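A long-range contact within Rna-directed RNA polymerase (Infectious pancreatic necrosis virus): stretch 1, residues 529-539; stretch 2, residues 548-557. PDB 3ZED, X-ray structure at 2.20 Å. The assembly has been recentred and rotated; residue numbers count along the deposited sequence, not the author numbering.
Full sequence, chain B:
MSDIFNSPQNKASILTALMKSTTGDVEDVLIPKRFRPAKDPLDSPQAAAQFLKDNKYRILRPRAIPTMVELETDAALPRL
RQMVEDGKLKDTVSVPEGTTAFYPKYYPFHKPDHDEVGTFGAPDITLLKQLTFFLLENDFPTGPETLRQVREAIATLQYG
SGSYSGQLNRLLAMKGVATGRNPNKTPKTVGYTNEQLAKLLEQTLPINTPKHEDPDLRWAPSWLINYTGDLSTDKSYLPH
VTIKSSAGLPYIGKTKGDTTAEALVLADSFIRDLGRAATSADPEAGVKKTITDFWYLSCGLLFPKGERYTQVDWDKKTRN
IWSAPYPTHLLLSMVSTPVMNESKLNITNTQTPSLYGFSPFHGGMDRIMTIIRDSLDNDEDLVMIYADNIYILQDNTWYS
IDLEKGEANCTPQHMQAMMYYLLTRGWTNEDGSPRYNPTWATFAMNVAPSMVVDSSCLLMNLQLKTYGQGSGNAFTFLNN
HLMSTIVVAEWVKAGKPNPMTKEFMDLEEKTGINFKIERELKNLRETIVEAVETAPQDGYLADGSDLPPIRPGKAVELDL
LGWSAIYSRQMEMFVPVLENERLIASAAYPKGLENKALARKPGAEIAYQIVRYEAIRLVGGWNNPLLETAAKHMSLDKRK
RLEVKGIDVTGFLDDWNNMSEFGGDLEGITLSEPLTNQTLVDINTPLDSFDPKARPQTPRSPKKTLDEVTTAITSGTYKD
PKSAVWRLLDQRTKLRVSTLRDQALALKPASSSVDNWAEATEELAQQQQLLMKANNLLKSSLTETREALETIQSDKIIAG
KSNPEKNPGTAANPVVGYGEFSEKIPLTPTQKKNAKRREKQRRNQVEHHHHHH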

# COMPACT_ATOMS: atom_id res chain seq x y z
N VAL B 529 29.37 11.83 -11.21
CA VAL B 529 30.39 12.85 -11.52
C VAL B 529 29.86 13.75 -12.67
O VAL B 529 29.96 14.97 -12.59
CB VAL B 529 31.77 12.21 -11.84
CG1 VAL B 529 32.75 13.22 -12.43
CG2 VAL B 529 32.37 11.54 -10.61
N GLU B 530 29.27 13.13 -13.71
CA GLU B 530 28.69 13.81 -14.87
C GLU B 530 27.52 14.71 -14.42
O GLU B 530 27.45 15.85 -14.87
CB GLU B 530 28.20 12.78 -15.91
CG GLU B 530 27.86 13.40 -17.26
CD GLU B 530 27.17 12.52 -18.28
OE1 GLU B 530 27.12 11.28 -18.08
OE2 GLU B 530 26.69 13.07 -19.29
N ALA B 531 26.64 14.21 -13.53
CA ALA B 531 25.49 14.95 -12.99
C ALA B 531 25.94 16.22 -12.28
O ALA B 531 25.34 17.28 -12.47
CB ALA B 531 24.71 14.06 -12.03
N VAL B 532 27.03 16.15 -11.52
CA VAL B 532 27.57 17.29 -10.79
C VAL B 532 28.24 18.26 -11.78
O VAL B 532 28.02 19.47 -11.68
CB VAL B 532 28.55 16.86 -9.66
CG1 VAL B 532 29.26 18.07 -9.04
CG2 VAL B 532 27.83 16.05 -8.58
N GLU B 533 29.04 17.74 -12.73
CA GLU B 533 29.79 18.57 -13.69
C GLU B 533 28.92 19.25 -14.74
O GLU B 533 29.24 20.36 -15.14
CB GLU B 533 30.91 17.75 -14.36
CG GLU B 533 32.10 17.58 -13.42
CD GLU B 533 33.20 16.61 -13.81
OE1 GLU B 533 33.10 15.96 -14.88
OE2 GLU B 533 34.18 16.50 -13.03
N THR B 534 27.81 18.61 -15.17
CA THR B 534 26.90 19.18 -16.18
C THR B 534 25.80 20.06 -15.56
O THR B 534 25.00 20.61 -16.33
CB THR B 534 26.25 18.09 -17.03
OG1 THR B 534 25.51 17.20 -16.18
CG2 THR B 534 27.27 17.34 -17.90
N ALA B 535 25.71 20.14 -14.20
CA ALA B 535 24.75 20.98 -13.48
C ALA B 535 24.76 22.39 -14.09
O ALA B 535 25.82 22.99 -14.26
CB ALA B 535 25.09 21.06 -11.99
N PRO B 536 23.60 22.94 -14.49
CA PRO B 536 23.63 24.26 -15.14
C PRO B 536 23.99 25.38 -14.20
O PRO B 536 23.80 25.27 -12.99
CB PRO B 536 22.22 24.44 -15.69
CG PRO B 536 21.49 23.19 -15.39
CD PRO B 536 22.24 22.36 -14.42
N GLN B 537 24.53 26.46 -14.77
CA GLN B 537 24.88 27.66 -14.02
C GLN B 537 23.70 28.64 -14.06
O GLN B 537 23.60 29.54 -13.23
CB GLN B 537 26.14 28.30 -14.63
CG GLN B 537 27.39 27.43 -14.48
CD GLN B 537 28.11 27.65 -13.16
OE1 GLN B 537 27.70 28.44 -12.31
NE2 GLN B 537 29.22 26.96 -12.97
N ASP B 538 22.81 28.47 -15.02
CA ASP B 538 21.68 29.36 -15.19
C ASP B 538 20.35 28.77 -14.71
O ASP B 538 20.07 27.59 -14.91
CB ASP B 538 21.54 29.74 -16.69
CG ASP B 538 21.27 28.57 -17.62
OD1 ASP B 538 22.11 27.65 -17.67
OD2 ASP B 538 20.20 28.57 -18.27
N GLY B 539 19.52 29.63 -14.14
CA GLY B 539 18.17 29.25 -13.76
C GLY B 539 17.98 28.72 -12.37
O GLY B 539 18.81 28.93 -11.48
N PRO B 548 13.84 28.08 -16.19
CA PRO B 548 14.42 26.74 -16.33
C PRO B 548 15.81 26.85 -16.96
O PRO B 548 16.08 27.86 -17.61
CB PRO B 548 13.44 26.04 -17.28
CG PRO B 548 12.88 27.17 -18.14
CD PRO B 548 12.75 28.30 -17.17
N PRO B 549 16.74 25.88 -16.80
CA PRO B 549 18.02 26.01 -17.50
C PRO B 549 17.79 25.85 -19.02
O PRO B 549 16.84 25.17 -19.42
CB PRO B 549 18.84 24.85 -16.94
CG PRO B 549 17.81 23.80 -16.59
CD PRO B 549 16.63 24.59 -16.09
N ILE B 550 18.63 26.47 -19.84
CA ILE B 550 18.52 26.32 -21.30
C ILE B 550 18.89 24.87 -21.63
O ILE B 550 18.17 24.20 -22.37
CB ILE B 550 19.40 27.37 -22.04
CG1 ILE B 550 18.86 28.79 -21.73
CG2 ILE B 550 19.41 27.09 -23.57
CD1 ILE B 550 19.83 29.88 -21.78
N ARG B 551 19.95 24.37 -20.99
CA ARG B 551 20.42 23.00 -21.14
C ARG B 551 20.49 22.31 -19.74
O ARG B 551 21.45 22.54 -18.99
CB ARG B 551 21.80 22.98 -21.86
CG ARG B 551 22.22 21.61 -22.39
CD ARG B 551 23.62 21.68 -22.98
NE ARG B 551 23.70 22.60 -24.13
CZ ARG B 551 23.53 22.24 -25.40
NH1 ARG B 551 23.25 20.98 -25.71
NH2 ARG B 551 23.63 23.15 -26.37
N PRO B 552 19.46 21.52 -19.38
CA PRO B 552 19.48 20.79 -18.09
C PRO B 552 20.70 19.87 -17.95
O PRO B 552 21.23 19.35 -18.94
CB PRO B 552 18.20 19.93 -18.13
CG PRO B 552 17.36 20.51 -19.18
CD PRO B 552 18.26 21.16 -20.17
N GLY B 553 21.12 19.68 -16.70
CA GLY B 553 22.22 18.79 -16.38
C GLY B 553 21.77 17.34 -16.44
O GLY B 553 20.56 17.05 -16.49
N LYS B 554 22.75 16.42 -16.46
CA LYS B 554 22.52 14.98 -16.45
C LYS B 554 21.79 14.55 -15.15
O LYS B 554 22.22 14.92 -14.07
CB LYS B 554 23.88 14.26 -16.55
CG LYS B 554 23.84 12.73 -16.54
CD LYS B 554 23.38 12.16 -17.88
CE LYS B 554 23.46 10.65 -17.91
NZ LYS B 554 22.51 10.10 -18.92
N ALA B 555 20.69 13.81 -15.27
CA ALA B 555 19.99 13.27 -14.10
C ALA B 555 20.56 11.91 -13.74
O ALA B 555 20.97 11.15 -14.63
CB ALA B 555 18.49 13.14 -14.37
N VAL B 556 20.59 11.60 -12.42
CA VAL B 556 20.93 10.27 -11.91
C VAL B 556 19.56 9.59 -11.86
O VAL B 556 18.76 9.90 -10.99
CB VAL B 556 21.71 10.27 -10.56
CG1 VAL B 556 22.16 8.85 -10.20
CG2 VAL B 556 22.91 11.20 -10.62
N GLU B 557 19.25 8.77 -12.88
CA GLU B 557 17.92 8.19 -13.07
C GLU B 557 17.70 6.93 -12.22
O GLU B 557 17.51 5.84 -12.73
CB GLU B 557 17.64 7.93 -14.55
CG GLU B 557 17.72 9.19 -15.40
CD GLU B 557 17.03 9.03 -16.74
OE1 GLU B 557 15.80 9.23 -16.81
OE2 GLU B 557 17.72 8.62 -17.70
O HOH W 1 22.65 16.89 -12.47
O HOH W 2 23.98 21.89 -18.41
O HOH W 3 22.00 25.58 -19.66
O HOH W 4 17.86 29.75 -17.59

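The helical part of stretch 1 meets the second stretch first through E530, whose extended side chain brings OE2 within 3.7 Å of K554 CD; the contact is with the aliphatic part of the lysine, whose end leads away. A531 suits the close approach that follows. Its small CB lies 3.3 Å from K554 O and 3.7 Å from V556 CG2, the latter an apolar contact, while A531 CA makes a CA-H...O contact of 3.4 Å with K554 O. Water 1 donates to both A531 O (2.7 Å) and K554 O (2.6 Å), joining two carbonyls that cannot bond to each other.

T534 uses its hydroxyl twice. With chi1 in the p rotamer, OG1 donates to E530 O (2.7 Å), one helical turn back, and accepts from K554 N at 2.9 Å in a nearly straight bond (169°). A short, branched side chain that can both donate and accept fits this junction well. T534 O also lies 3.3 Å from G553 CA. Glycine suits that position, because an ideal CB there would come to 3.0 Å from T534 O and be tight against A535 CA and P536 CD. A535 points its own CB away and leaves the backbones close, with A535 CA 4.4 Å from G553 CA.

The CA-to-CB bond of P536 points toward stretch 2, and its CG lies 3.5 Å from P549 CB in an apolar contact that needs no polar partner. D538 then supplies acceptors: its OD2 accepts from I550 N (3.1 Å, 157°), a backbone amide, and water 4 links OD2 (2.7 Å) to P548 O (2.6 Å). Its other oxygen, OD1, receives a bond from water 3 (2.9 Å), which accepts from R551 N (2.7 Å). Finally, G539 has backbone angles that call for glycine, and a CB would also be tight against P548 C and P549 N.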